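Local coordinates for hydroxyethylphosphonate dioxygenase (Streptomyces albus, PDB 6B9R), which uses a mononuclear non-haem iron centre and dioxygen to break the carbon-carbon bond of 2-hydroxyethylphosphonate, most likely giving hydroxymethylphosphonate and formate, at residues Gln119-Arg123 and Met416-Gly420; Leu142-Asn146 and Tyr163-Ser167; Leu150-Phe154 and Trp183-Phe187. The contacts are given in a common frame with arbitrary orientation. Residue numbers count along the deposited sequence, not the author numbering.

Contact 1: Gln119-Arg123 and Met416-Gly420; sequences QASYR and MLRIG
Residues 119-123 run as an irregular loop into strand 123-129, facing strand 412-419 near Leu417 and Ile419; the closest CA atoms, those of Tyr122 and Ile419, are 8.5 Å apart, so side chains fill the gap. Ser121 (chi1 p) puts OG 3.5 Å from Ile419 CD1; this OG also bonds Gly209 and, at 3.0 Å, water 1, which donates to Gly420 O at 2.7 Å. Tyr122 does most of the work. With chi1 m, its ring reaches across until OH gives a weak hydrogen bond to Leu417 O (2.8 Å). Ile419 CD1 sits over the ring face, 3.8 Å from the centroid, in a CH-pi contact, and Leu417 CD2 packs 3.8 Å from Tyr122 CE1. Leu417 and Ile419 point toward the loop; CA-to-CB of Arg418 points away, and its guanidinium bonds Gln365 and Ala247 of the second subunit. A loop of one seven-stranded sheet thus packs on strand 412-419 of the other, consistent with the two cupin domains of a bicupin.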
ATOM      1  N   GLN A 119      -8.919   3.098 -12.417  1.00 16.98           N
ATOM      2  CA  GLN A 119      -7.514   2.857 -12.139  1.00 22.05           C
ATOM      3  C   GLN A 119      -6.956   3.796 -11.074  1.00 18.24           C
ATOM      4  O   GLN A 119      -5.779   3.675 -10.721  1.00 17.14           O
ATOM      5  CB  GLN A 119      -6.712   2.990 -13.444  1.00 16.79           C
ATOM      6  CG  GLN A 119      -7.076   1.897 -14.473  1.00 17.36           C
ATOM      7  CD  GLN A 119      -6.689   2.240 -15.905  1.00 17.46           C
ATOM      8  OE1 GLN A 119      -7.506   2.765 -16.656  1.00 17.96           O
ATOM      9  NE2 GLN A 119      -5.447   1.923 -16.293  1.00 17.48           N
ATOM     10  N   ALA A 120      -7.762   4.725 -10.560  1.00 16.97           N
ATOM     11  CA  ALA A 120      -7.258   5.778  -9.688  1.00 16.36           C
ATOM     12  C   ALA A 120      -8.315   6.157  -8.656  1.00 20.64           C
ATOM     13  O   ALA A 120      -9.511   5.953  -8.861  1.00 18.02           O
ATOM     14  CB  ALA A 120      -6.859   7.013 -10.495  1.00 15.59           C
ATOM     15  N   SER A 121      -7.871   6.778  -7.565  1.00 22.54           N
ATOM     16  CA  SER A 121      -8.767   7.090  -6.452  1.00 21.32           C
ATOM     17  C   SER A 121      -9.415   8.471  -6.532  1.00 17.33           C
ATOM     18  O   SER A 121     -10.131   8.848  -5.593  1.00 21.06           O
ATOM     19  CB  SER A 121      -8.021   6.986  -5.119  1.00 23.26           C
ATOM     20  OG  SER A 121      -7.080   8.024  -5.018  1.00 22.71           O
ATOM     21  N   TYR A 122      -9.175   9.248  -7.590  1.00 20.88           N
ATOM     22  CA  TYR A 122      -9.791  10.570  -7.668  1.00 17.68           C
ATOM     23  C   TYR A 122     -11.300  10.452  -7.582  1.00 20.57           C
ATOM     24  O   TYR A 122     -11.902   9.567  -8.204  1.00 16.88           O
ATOM     25  CB  TYR A 122      -9.481  11.274  -8.982  1.00 15.18           C
ATOM     26  CG  TYR A 122      -8.059  11.650  -9.242  1.00 18.64           C
ATOM     27  CD1 TYR A 122      -7.470  12.734  -8.592  1.00 23.05           C
ATOM     28  CD2 TYR A 122      -7.321  10.969 -10.201  1.00 18.97           C
ATOM     29  CE1 TYR A 122      -6.157  13.085  -8.858  1.00 22.46           C
ATOM     30  CE2 TYR A 122      -6.027  11.322 -10.481  1.00 14.56           C
ATOM     31  CZ  TYR A 122      -5.445  12.378  -9.811  1.00 22.86           C
ATOM     32  OH  TYR A 122      -4.143  12.716 -10.107  1.00 25.66           O
ATOM     33  N   ARG A 123     -11.910  11.366  -6.831  1.00 16.79           N
ATOM     34  CA  ARG A 123     -13.347  11.643  -6.908  1.00 18.67           C
ATOM     35  C   ARG A 123     -13.497  13.151  -7.069  1.00 21.48           C
ATOM     36  O   ARG A 123     -13.798  13.869  -6.103  1.00 22.18           O
ATOM     37  CB  ARG A 123     -14.090  11.120  -5.680  1.00 16.42           C
ATOM     38  CG  ARG A 123     -14.110   9.576  -5.593  1.00 17.99           C
ATOM     39  CD  ARG A 123     -15.024   8.977  -6.646  1.00 19.03           C
ATOM     40  NE  ARG A 123     -15.106   7.508  -6.543  1.00 18.39           N
ATOM     41  CZ  ARG A 123     -14.242   6.676  -7.114  1.00 19.38           C
ATOM     42  NH1 ARG A 123     -13.236   7.152  -7.821  1.00 18.94           N
ATOM     43  NH2 ARG A 123     -14.394   5.364  -6.985  1.00 22.09           N
ATOM     44  N   MET A 416      -4.048  21.317 -12.240  1.00 18.95           N
ATOM     45  CA  MET A 416      -3.414  20.000 -12.261  1.00 18.83           C
ATOM     46  C   MET A 416      -3.304  19.467 -10.839  1.00 18.29           C
ATOM     47  O   MET A 416      -2.754  20.137  -9.954  1.00 20.60           O
ATOM     48  CB  MET A 416      -2.023  20.060 -12.921  1.00 20.81           C
ATOM     49  CG  MET A 416      -1.156  18.799 -12.764  1.00 19.01           C
ATOM     50  SD  MET A 416       0.526  19.036 -13.422  1.00 22.56           S
ATOM     51  CE  MET A 416       0.274  18.804 -15.173  1.00 25.80           C
ATOM     52  N   LEU A 417      -3.838  18.270 -10.615  1.00 18.07           N
ATOM     53  CA  LEU A 417      -3.678  17.577  -9.344  1.00 17.74           C
ATOM     54  C   LEU A 417      -3.043  16.227  -9.633  1.00 17.72           C
ATOM     55  O   LEU A 417      -3.603  15.440 -10.393  1.00 17.77           O
ATOM     56  CB  LEU A 417      -5.016  17.373  -8.626  1.00 17.49           C
ATOM     57  CG  LEU A 417      -4.825  16.615  -7.300  1.00 20.36           C
ATOM     58  CD1 LEU A 417      -3.989  17.423  -6.290  1.00 17.12           C
ATOM     59  CD2 LEU A 417      -6.147  16.221  -6.679  1.00 21.16           C
ATOM     60  N   ARG A 418      -1.887  15.975  -9.026  1.00 17.67           N
ATOM     61  CA  ARG A 418      -1.131  14.743  -9.181  1.00 17.69           C
ATOM     62  C   ARG A 418      -1.100  14.050  -7.829  1.00 17.37           C
ATOM     63  O   ARG A 418      -0.841  14.698  -6.811  1.00 18.36           O
ATOM     64  CB  ARG A 418       0.294  15.035  -9.658  1.00 17.99           C
ATOM     65  CG  ARG A 418       0.383  16.189 -10.640  1.00 18.29           C
ATOM     66  CD  ARG A 418       1.834  16.549 -10.901  1.00 21.30           C
ATOM     67  NE  ARG A 418       2.204  16.293 -12.285  1.00 18.91           N
ATOM     68  CZ  ARG A 418       3.457  16.120 -12.693  1.00 19.63           C
ATOM     69  NH1 ARG A 418       4.457  16.145 -11.815  1.00 19.16           N
ATOM     70  NH2 ARG A 418       3.707  15.911 -13.980  1.00 19.53           N
ATOM     71  N   ILE A 419      -1.383  12.747  -7.811  1.00 17.25           N
ATOM     72  CA  ILE A 419      -1.449  12.000  -6.558  1.00 16.94           C
ATOM     73  C   ILE A 419      -0.708  10.683  -6.726  1.00 17.01           C
ATOM     74  O   ILE A 419      -0.612  10.135  -7.830  1.00 17.24           O
ATOM     75  CB  ILE A 419      -2.905  11.737  -6.104  1.00 16.83           C
ATOM     76  CG1 ILE A 419      -3.643  10.867  -7.125  1.00 23.87           C
ATOM     77  CG2 ILE A 419      -3.665  13.057  -5.912  1.00 17.15           C
ATOM     78  CD1 ILE A 419      -5.006  10.375  -6.644  1.00 17.02           C
ATOM     79  N   GLY A 420      -0.183  10.172  -5.618  1.00 16.84           N
ATOM     80  CA  GLY A 420       0.414   8.848  -5.642  1.00 16.89           C
ATOM     81  C   GLY A 420      -0.655   7.783  -5.791  1.00 20.50           C
ATOM     82  O   GLY A 420      -1.763   7.903  -5.264  1.00 18.80           O
TER
HETATM   83  O   HOH W   1      -4.264   7.087  -4.736  1.00 38.33           O

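Contact 2: Leu142-Asn146 and Tyr163-Ser167; sequences LVEWN and YYFRS. With 2HE ((2-hydroxyethyl)phosphonic acid), chain F.
Part of the substrate pocket is built here: the loop 142-146, extended from Val143 onward, packs beside strand 161-167 through its side chains and delivers Asn146 to the bound 2-hydroxyethylphosphonate. Asn146 ND2 donates to 2HE O1 at 2.8 Å and, weakly, to O3 at 3.1 Å. Trp145 and Tyr164 have the nearest CA atoms, 8.1 Å apart. The Trp145 indole (chi1 m) lies between two side chains of the strand. On one face Tyr164 CB approaches to 3.5 Å from Trp145 CH2; on the opposite face the Arg166 guanidinium stacks flat, its plane 7° from the ring and Arg166 CZ 3.4 Å from the five-membered ring centroid. Arg166 NE bonds Ser171, while NH1 meets water 2 weakly at 3.0 Å; that water donates to Asn146 O at 2.9 Å. Val143 CG2 makes a CH-pi contact with the Tyr164 ring face, 3.8 Å from its centroid. Residues i and i+2 of the strand thus give Trp145, just before pocket residue Asn146, a CH-pi contact on one face and a cation-pi stack on the other.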
ATOM      1  N   LEU A 142     -27.325  29.998   8.008  1.00 30.43           N
ATOM      2  CA  LEU A 142     -27.511  29.595   6.620  1.00 32.36           C
ATOM      3  C   LEU A 142     -26.496  28.556   6.164  1.00 30.62           C
ATOM      4  O   LEU A 142     -26.671  27.975   5.088  1.00 29.97           O
ATOM      5  CB  LEU A 142     -27.442  30.814   5.698  1.00 29.86           C
ATOM      6  CG  LEU A 142     -28.557  31.845   5.857  1.00 35.33           C
ATOM      7  CD1 LEU A 142     -28.275  33.081   4.992  1.00 32.80           C
ATOM      8  CD2 LEU A 142     -29.915  31.237   5.518  1.00 30.50           C
ATOM      9  N   VAL A 143     -25.449  28.313   6.946  1.00 28.44           N
ATOM     10  CA  VAL A 143     -24.407  27.367   6.565  1.00 27.23           C
ATOM     11  C   VAL A 143     -24.857  25.962   6.935  1.00 25.64           C
ATOM     12  O   VAL A 143     -25.238  25.697   8.082  1.00 27.80           O
ATOM     13  CB  VAL A 143     -23.080  27.721   7.253  1.00 26.18           C
ATOM     14  CG1 VAL A 143     -22.016  26.695   6.909  1.00 26.89           C
ATOM     15  CG2 VAL A 143     -22.646  29.126   6.865  1.00 31.01           C
ATOM     16  N   GLU A 144     -24.824  25.058   5.969  1.00 26.57           N
ATOM     17  CA  GLU A 144     -25.209  23.671   6.193  1.00 28.95           C
ATOM     18  C   GLU A 144     -23.954  22.828   6.044  1.00 27.78           C
ATOM     19  O   GLU A 144     -23.393  22.730   4.951  1.00 28.73           O
ATOM     20  CB  GLU A 144     -26.302  23.234   5.222  1.00 25.94           C
ATOM     21  CG  GLU A 144     -27.628  23.929   5.465  1.00 27.84           C
ATOM     22  CD  GLU A 144     -28.345  23.449   6.727  1.00 32.72           C
ATOM     23  OE1 GLU A 144     -27.935  22.432   7.324  1.00 32.48           O
ATOM     24  OE2 GLU A 144     -29.335  24.091   7.123  1.00 30.42           O
ATOM     25  N   TRP A 145     -23.516  22.237   7.149  1.00 25.85           N
ATOM     26  CA  TRP A 145     -22.256  21.523   7.216  1.00 25.67           C
ATOM     27  C   TRP A 145     -22.451  20.080   6.785  1.00 23.23           C
ATOM     28  O   TRP A 145     -23.534  19.513   6.937  1.00 25.43           O
ATOM     29  CB  TRP A 145     -21.710  21.543   8.641  1.00 26.28           C
ATOM     30  CG  TRP A 145     -21.412  22.901   9.160  1.00 26.32           C
ATOM     31  CD1 TRP A 145     -22.301  23.841   9.572  1.00 29.69           C
ATOM     32  CD2 TRP A 145     -20.117  23.464   9.332  1.00 24.05           C
ATOM     33  NE1 TRP A 145     -21.635  24.973   9.990  1.00 31.38           N
ATOM     34  CE2 TRP A 145     -20.289  24.761   9.849  1.00 30.99           C
ATOM     35  CE3 TRP A 145     -18.820  22.995   9.091  1.00 28.63           C
ATOM     36  CZ2 TRP A 145     -19.217  25.590  10.139  1.00 23.07           C
ATOM     37  CZ3 TRP A 145     -17.756  23.827   9.374  1.00 28.48           C
ATOM     38  CH2 TRP A 145     -17.963  25.104   9.892  1.00 22.68           C
ATOM     39  N   ASN A 146     -21.388  19.484   6.261  1.00 24.77           N
ATOM     40  CA  ASN A 146     -21.393  18.044   6.072  1.00 24.10           C
ATOM     41  C   ASN A 146     -20.861  17.377   7.340  1.00 29.99           C
ATOM     42  O   ASN A 146     -20.525  18.036   8.329  1.00 25.12           O
ATOM     43  CB  ASN A 146     -20.615  17.640   4.811  1.00 23.08           C
ATOM     44  CG  ASN A 146     -19.101  17.860   4.920  1.00 19.82           C
ATOM     45  OD1 ASN A 146     -18.526  17.900   6.008  1.00 24.02           O
ATOM     46  ND2 ASN A 146     -18.449  17.985   3.768  1.00 19.98           N
ATOM     47  N   TYR A 163     -15.162  29.414   2.829  1.00 20.89           N
ATOM     48  CA  TYR A 163     -14.778  28.074   3.256  1.00 20.63           C
ATOM     49  C   TYR A 163     -14.996  27.953   4.760  1.00 21.92           C
ATOM     50  O   TYR A 163     -14.459  28.750   5.537  1.00 21.38           O
ATOM     51  CB  TYR A 163     -13.320  27.784   2.908  1.00 19.21           C
ATOM     52  CG  TYR A 163     -12.869  26.396   3.300  1.00 21.93           C
ATOM     53  CD1 TYR A 163     -13.565  25.281   2.863  1.00 25.25           C
ATOM     54  CD2 TYR A 163     -11.755  26.198   4.107  1.00 23.69           C
ATOM     55  CE1 TYR A 163     -13.171  24.007   3.210  1.00 25.45           C
ATOM     56  CE2 TYR A 163     -11.361  24.908   4.473  1.00 17.97           C
ATOM     57  CZ  TYR A 163     -12.069  23.830   4.015  1.00 26.85           C
ATOM     58  OH  TYR A 163     -11.679  22.558   4.364  1.00 32.25           O
ATOM     59  N   TYR A 164     -15.788  26.970   5.164  1.00 20.57           N
ATOM     60  CA  TYR A 164     -16.083  26.710   6.567  1.00 23.83           C
ATOM     61  C   TYR A 164     -15.484  25.372   6.962  1.00 23.70           C
ATOM     62  O   TYR A 164     -15.561  24.405   6.202  1.00 23.26           O
ATOM     63  CB  TYR A 164     -17.592  26.693   6.814  1.00 27.69           C
ATOM     64  CG  TYR A 164     -18.296  27.939   6.344  1.00 26.33           C
ATOM     65  CD1 TYR A 164     -18.636  28.106   5.007  1.00 26.92           C
ATOM     66  CD2 TYR A 164     -18.622  28.950   7.238  1.00 25.46           C
ATOM     67  CE1 TYR A 164     -19.271  29.253   4.570  1.00 23.42           C
ATOM     68  CE2 TYR A 164     -19.256  30.101   6.816  1.00 24.29           C
ATOM     69  CZ  TYR A 164     -19.585  30.243   5.484  1.00 23.82           C
ATOM     70  OH  TYR A 164     -20.219  31.382   5.060  1.00 24.35           O
ATOM     71  N   PHE A 165     -14.875  25.312   8.146  1.00 22.67           N
ATOM     72  CA  PHE A 165     -14.226  24.072   8.540  1.00 27.31           C
ATOM     73  C   PHE A 165     -14.234  23.930  10.054  1.00 25.72           C
ATOM     74  O   PHE A 165     -14.193  24.923  10.787  1.00 26.59           O
ATOM     75  CB  PHE A 165     -12.798  23.979   7.985  1.00 19.17           C
ATOM     76  CG  PHE A 165     -11.923  25.160   8.302  1.00 30.83           C
ATOM     77  CD1 PHE A 165     -11.980  26.310   7.533  1.00 25.09           C
ATOM     78  CD2 PHE A 165     -10.996  25.097   9.332  1.00 29.63           C
ATOM     79  CE1 PHE A 165     -11.150  27.387   7.802  1.00 28.09           C
ATOM     80  CE2 PHE A 165     -10.163  26.158   9.599  1.00 24.42           C
ATOM     81  CZ  PHE A 165     -10.243  27.312   8.836  1.00 28.87           C
ATOM     82  N   ARG A 166     -14.297  22.670  10.509  1.00 25.25           N
ATOM     83  CA  ARG A 166     -14.445  22.337  11.922  1.00 29.47           C
ATOM     84  C   ARG A 166     -13.357  21.369  12.363  1.00 40.15           C
ATOM     85  O   ARG A 166     -12.935  20.493  11.601  1.00 36.31           O
ATOM     86  CB  ARG A 166     -15.822  21.712  12.215  1.00 26.53           C
ATOM     87  CG  ARG A 166     -16.895  22.712  12.556  1.00 42.29           C
ATOM     88  CD  ARG A 166     -18.256  22.039  12.599  1.00 44.59           C
ATOM     89  NE  ARG A 166     -19.332  22.994  12.821  1.00 40.85           N
ATOM     90  CZ  ARG A 166     -20.620  22.709  12.666  1.00 44.09           C
ATOM     91  NH1 ARG A 166     -20.995  21.494  12.275  1.00 35.03           N
ATOM     92  NH2 ARG A 166     -21.533  23.642  12.893  1.00 47.05           N
ATOM     93  N   SER A 167     -12.916  21.534  13.606  1.00 40.52           N
ATOM     94  CA  SER A 167     -11.890  20.684  14.194  1.00 38.06           C
ATOM     95  C   SER A 167     -11.931  20.904  15.695  1.00 35.76           C
ATOM     96  O   SER A 167     -12.002  22.051  16.143  1.00 29.78           O
ATOM     97  CB  SER A 167     -10.502  21.020  13.629  1.00 37.97           C
ATOM     98  OG  SER A 167      -9.480  20.262  14.251  1.00 36.28           O
TER
HETATM   99  O3  2HE F 502     -18.303  17.444   0.693  1.00 33.13           O
HETATM  100  P   2HE F 502     -19.544  18.209   0.394  1.00 44.39           P
HETATM  101  O1  2HE F 502     -20.385  18.458   1.743  1.00 27.80           O
HETATM  102  O2  2HE F 502     -20.466  17.438  -0.686  1.00 35.34           O
HETATM  103  CA  2HE F 502     -18.983  19.788  -0.284  1.00 39.72           C
HETATM  104  CB  2HE F 502     -17.782  19.493  -1.178  1.00 40.58           C
HETATM  105  O4  2HE F 502     -16.592  19.266  -0.405  1.00 36.78           O
HETATM  106  O   HOH W   2     -20.533  18.706  11.132  1.00 45.69           O

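Contact 3: Leu150-Phe154 and Trp183-Phe187; sequences LLYQF and WGLPF. With FE (Fe (III) ion), chain E; 2HE ((2-hydroxyethyl)phosphonic acid), chain F.
Two antiparallel segments, their end-to-end directions 165° apart, meet as the start of strand 152-158 and the end of strand 181-184. Gln153 and Gly184 form a hydrogen-bonded pair (CA-CA 5.1 Å): Gln153 N donates to Gly184 O at 3.1 Å and Gly184 N to Gln153 O at 2.8 Å. Phe154 and Trp183 follow as a non-hydrogen-bonded pair, CA-CA 4.5 Å. Beyond Gly184 the pairing stops. Water 3 bridges the two segments, 2.8 Å from Leu151 O and 2.7 Å from Leu185 O, and Pro186 CB closes to 3.1 Å from Leu150 O. Phe187 has left-handed backbone angles (63/17), and Leu150 CA lies over its ring face in a CH-pi contact, 3.8 Å from the centroid; Leu150 CD1 is 3.5 Å from Phe187 CE2. The Tyr152 ring (chi1 m) has Pro186 CG 3.7 Å from its centroid, over one face, while Tyr152 CD2 meets Trp183 CZ2 obliquely at 3.4 Å. Trp183 NE1 bonds Tyr208. Phe154 and Trp183 start out from one face of the sheet, Gln153 from the other, where its extended side chain (chi1 and chi2 t) reaches the iron. Gln153 OE1 binds FE at 2.1 Å; NE2, also bonded to Thr155, donates to 2HE O4 at 3.1 Å. The substrate chelates FE through 2HE O3 (2.5 Å) and O4 (2.2 Å), with water 4 at 2.6 Å. His149 and His190 complete a glutamine variant of the facial triad of two histidines and a carboxylate in a cupin pocket, with Gln153 its ligand from strand 152-158.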
ATOM      1  N   LEU A 150     -14.362  10.302   4.292  1.00 24.28           N
ATOM      2  CA  LEU A 150     -13.082   9.609   4.411  1.00 31.14           C
ATOM      3  C   LEU A 150     -12.025  10.214   3.494  1.00 23.90           C
ATOM      4  O   LEU A 150     -10.860  10.342   3.884  1.00 29.21           O
ATOM      5  CB  LEU A 150     -13.244   8.114   4.113  1.00 35.64           C
ATOM      6  CG  LEU A 150     -11.915   7.343   4.067  1.00 34.29           C
ATOM      7  CD1 LEU A 150     -11.092   7.525   5.351  1.00 29.95           C
ATOM      8  CD2 LEU A 150     -12.134   5.865   3.772  1.00 33.73           C
ATOM      9  N   LEU A 151     -12.407  10.605   2.285  1.00 19.62           N
ATOM     10  CA  LEU A 151     -11.407  10.999   1.302  1.00 16.21           C
ATOM     11  C   LEU A 151     -10.742  12.317   1.688  1.00 25.75           C
ATOM     12  O   LEU A 151     -11.388  13.230   2.211  1.00 21.81           O
ATOM     13  CB  LEU A 151     -12.033  11.113  -0.088  1.00 21.47           C
ATOM     14  CG  LEU A 151     -12.483   9.779  -0.701  1.00 25.27           C
ATOM     15  CD1 LEU A 151     -12.767   9.922  -2.205  1.00 18.72           C
ATOM     16  CD2 LEU A 151     -11.419   8.722  -0.456  1.00 21.90           C
ATOM     17  N   TYR A 152      -9.431  12.393   1.455  1.00 21.11           N
ATOM     18  CA  TYR A 152      -8.727  13.667   1.516  1.00 19.19           C
ATOM     19  C   TYR A 152      -9.337  14.640   0.515  1.00 22.48           C
ATOM     20  O   TYR A 152      -9.886  14.233  -0.509  1.00 20.19           O
ATOM     21  CB  TYR A 152      -7.248  13.470   1.189  1.00 18.07           C
ATOM     22  CG  TYR A 152      -6.507  12.619   2.193  1.00 18.25           C
ATOM     23  CD1 TYR A 152      -6.581  11.226   2.152  1.00 17.30           C
ATOM     24  CD2 TYR A 152      -5.718  13.210   3.174  1.00 20.16           C
ATOM     25  CE1 TYR A 152      -5.901  10.452   3.082  1.00 17.09           C
ATOM     26  CE2 TYR A 152      -5.028  12.447   4.097  1.00 19.82           C
ATOM     27  CZ  TYR A 152      -5.117  11.074   4.044  1.00 21.47           C
ATOM     28  OH  TYR A 152      -4.428  10.333   4.966  1.00 23.66           O
ATOM     29  N   GLN A 153      -9.242  15.938   0.792  1.00 19.23           N
ATOM     30  CA  GLN A 153      -9.743  16.885  -0.196  1.00 19.18           C
ATOM     31  C   GLN A 153      -8.719  17.956  -0.521  1.00 20.13           C
ATOM     32  O   GLN A 153      -8.117  18.549   0.376  1.00 24.33           O
ATOM     33  CB  GLN A 153     -11.039  17.548   0.254  1.00 28.51           C
ATOM     34  CG  GLN A 153     -11.735  18.277  -0.880  1.00 24.66           C
ATOM     35  CD  GLN A 153     -13.163  18.643  -0.525  1.00 28.63           C
ATOM     36  OE1 GLN A 153     -13.920  17.810  -0.050  1.00 25.73           O
ATOM     37  NE2 GLN A 153     -13.530  19.898  -0.745  1.00 23.32           N
ATOM     38  N   PHE A 154      -8.522  18.179  -1.811  1.00 15.00           N
ATOM     39  CA  PHE A 154      -7.879  19.371  -2.335  1.00 14.89           C
ATOM     40  C   PHE A 154      -8.957  20.192  -3.014  1.00 19.29           C
ATOM     41  O   PHE A 154      -9.658  19.686  -3.899  1.00 18.54           O
ATOM     42  CB  PHE A 154      -6.776  19.034  -3.342  1.00 17.75           C
ATOM     43  CG  PHE A 154      -6.331  20.224  -4.111  1.00 18.59           C
ATOM     44  CD1 PHE A 154      -5.438  21.126  -3.557  1.00 17.25           C
ATOM     45  CD2 PHE A 154      -6.856  20.491  -5.359  1.00 15.52           C
ATOM     46  CE1 PHE A 154      -5.057  22.265  -4.251  1.00 14.46           C
ATOM     47  CE2 PHE A 154      -6.486  21.642  -6.054  1.00 17.52           C
ATOM     48  CZ  PHE A 154      -5.575  22.525  -5.498  1.00 19.04           C
ATOM     49  N   TRP A 183      -6.075  22.154   1.390  1.00 18.21           N
ATOM     50  CA  TRP A 183      -5.903  20.707   1.460  1.00 19.91           C
ATOM     51  C   TRP A 183      -6.351  20.263   2.846  1.00 18.12           C
ATOM     52  O   TRP A 183      -6.028  20.915   3.840  1.00 18.32           O
ATOM     53  CB  TRP A 183      -4.431  20.317   1.196  1.00 17.64           C
ATOM     54  CG  TRP A 183      -4.154  18.824   1.176  1.00 17.41           C
ATOM     55  CD1 TRP A 183      -4.103  18.005   0.074  1.00 17.11           C
ATOM     56  CD2 TRP A 183      -3.870  17.994   2.305  1.00 17.36           C
ATOM     57  NE1 TRP A 183      -3.803  16.715   0.457  1.00 16.94           N
ATOM     58  CE2 TRP A 183      -3.663  16.681   1.821  1.00 17.10           C
ATOM     59  CE3 TRP A 183      -3.773  18.231   3.683  1.00 17.57           C
ATOM     60  CZ2 TRP A 183      -3.363  15.618   2.663  1.00 21.22           C
ATOM     61  CZ3 TRP A 183      -3.477  17.175   4.520  1.00 20.97           C
ATOM     62  CH2 TRP A 183      -3.271  15.884   4.011  1.00 18.29           C
ATOM     63  N   GLY A 184      -7.105  19.171   2.924  1.00 18.07           N
ATOM     64  CA  GLY A 184      -7.802  18.830   4.153  1.00 18.30           C
ATOM     65  C   GLY A 184      -7.799  17.338   4.427  1.00 20.77           C
ATOM     66  O   GLY A 184      -7.793  16.511   3.514  1.00 18.98           O
ATOM     67  N   LEU A 185      -7.837  17.004   5.721  1.00 19.16           N
ATOM     68  CA  LEU A 185      -7.673  15.653   6.233  1.00 19.67           C
ATOM     69  C   LEU A 185      -8.987  14.891   6.198  1.00 19.50           C
ATOM     70  O   LEU A 185     -10.066  15.488   6.123  1.00 18.50           O
ATOM     71  CB  LEU A 185      -7.137  15.706   7.662  1.00 23.94           C
ATOM     72  CG  LEU A 185      -5.675  16.118   7.782  1.00 25.55           C
ATOM     73  CD1 LEU A 185      -5.298  16.306   9.260  1.00 22.59           C
ATOM     74  CD2 LEU A 185      -4.788  15.079   7.114  1.00 21.99           C
ATOM     75  N   PRO A 186      -8.918  13.560   6.258  1.00 21.00           N
ATOM     76  CA  PRO A 186     -10.141  12.749   6.305  1.00 20.56           C
ATOM     77  C   PRO A 186     -11.063  13.144   7.456  1.00 21.35           C
ATOM     78  O   PRO A 186     -10.611  13.478   8.552  1.00 23.02           O
ATOM     79  CB  PRO A 186      -9.604  11.323   6.494  1.00 22.71           C
ATOM     80  CG  PRO A 186      -8.253  11.339   5.876  1.00 17.66           C
ATOM     81  CD  PRO A 186      -7.703  12.727   6.189  1.00 18.82           C
ATOM     82  N   PHE A 187     -12.371  13.105   7.180  1.00 21.21           N
ATOM     83  CA  PHE A 187     -13.449  13.277   8.156  1.00 24.41           C
ATOM     84  C   PHE A 187     -13.466  14.657   8.816  1.00 24.05           C
ATOM     85  O   PHE A 187     -14.133  14.853   9.840  1.00 23.03           O
ATOM     86  CB  PHE A 187     -13.405  12.173   9.218  1.00 21.94           C
ATOM     87  CG  PHE A 187     -13.658  10.811   8.661  1.00 25.67           C
ATOM     88  CD1 PHE A 187     -14.913  10.478   8.170  1.00 23.48           C
ATOM     89  CD2 PHE A 187     -12.645   9.871   8.607  1.00 25.40           C
ATOM     90  CE1 PHE A 187     -15.160   9.228   7.647  1.00 25.59           C
ATOM     91  CE2 PHE A 187     -12.888   8.612   8.091  1.00 23.19           C
ATOM     92  CZ  PHE A 187     -14.150   8.295   7.601  1.00 25.49           C
TER
HETATM   93 FE    FE E 501     -15.852  17.630   0.830  1.00 35.42          FE
HETATM   94  O3  2HE F 502     -18.303  17.444   0.693  1.00 33.13           O
HETATM   95  P   2HE F 502     -19.544  18.209   0.394  1.00 44.39           P
HETATM   96  O1  2HE F 502     -20.385  18.458   1.743  1.00 27.80           O
HETATM   97  O2  2HE F 502     -20.466  17.438  -0.686  1.00 35.34           O
HETATM   98  CA  2HE F 502     -18.983  19.788  -0.284  1.00 39.72           C
HETATM   99  CB  2HE F 502     -17.782  19.493  -1.178  1.00 40.58           C
HETATM  100  O4  2HE F 502     -16.592  19.266  -0.405  1.00 36.78           O
HETATM  101  O   HOH W   3     -11.641  15.456   3.940  1.00 23.74           O
HETATM  102  O   HOH W   4     -16.074  16.855  -1.594  1.00 29.58           O

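Reading from the N terminus, the chain passes 119-123 first, and 416-420 packs against it 293 residues later, so contact 1 closes the longest loop and encloses the other two. Inside it, 142-146 and 150-154 are laid down in turn; 163-167 then closes contact 2 and 183-187 closes contact 3, so these two cross. Contact 2 ties the loop ahead of strand 152-158 to the three-stranded sheet, contact 3 pairs strands in the sheet that carries Gln153, and both supply ligand contacts to 2HE. Contacts 1 and 3 touch: Arg123 CG lies 3.7 Å from Leu151 CD1, and Leu417 CD1, 4.3 Å from Phe154 CG, links the sheet of strand 412-419 to that of strand 152-158.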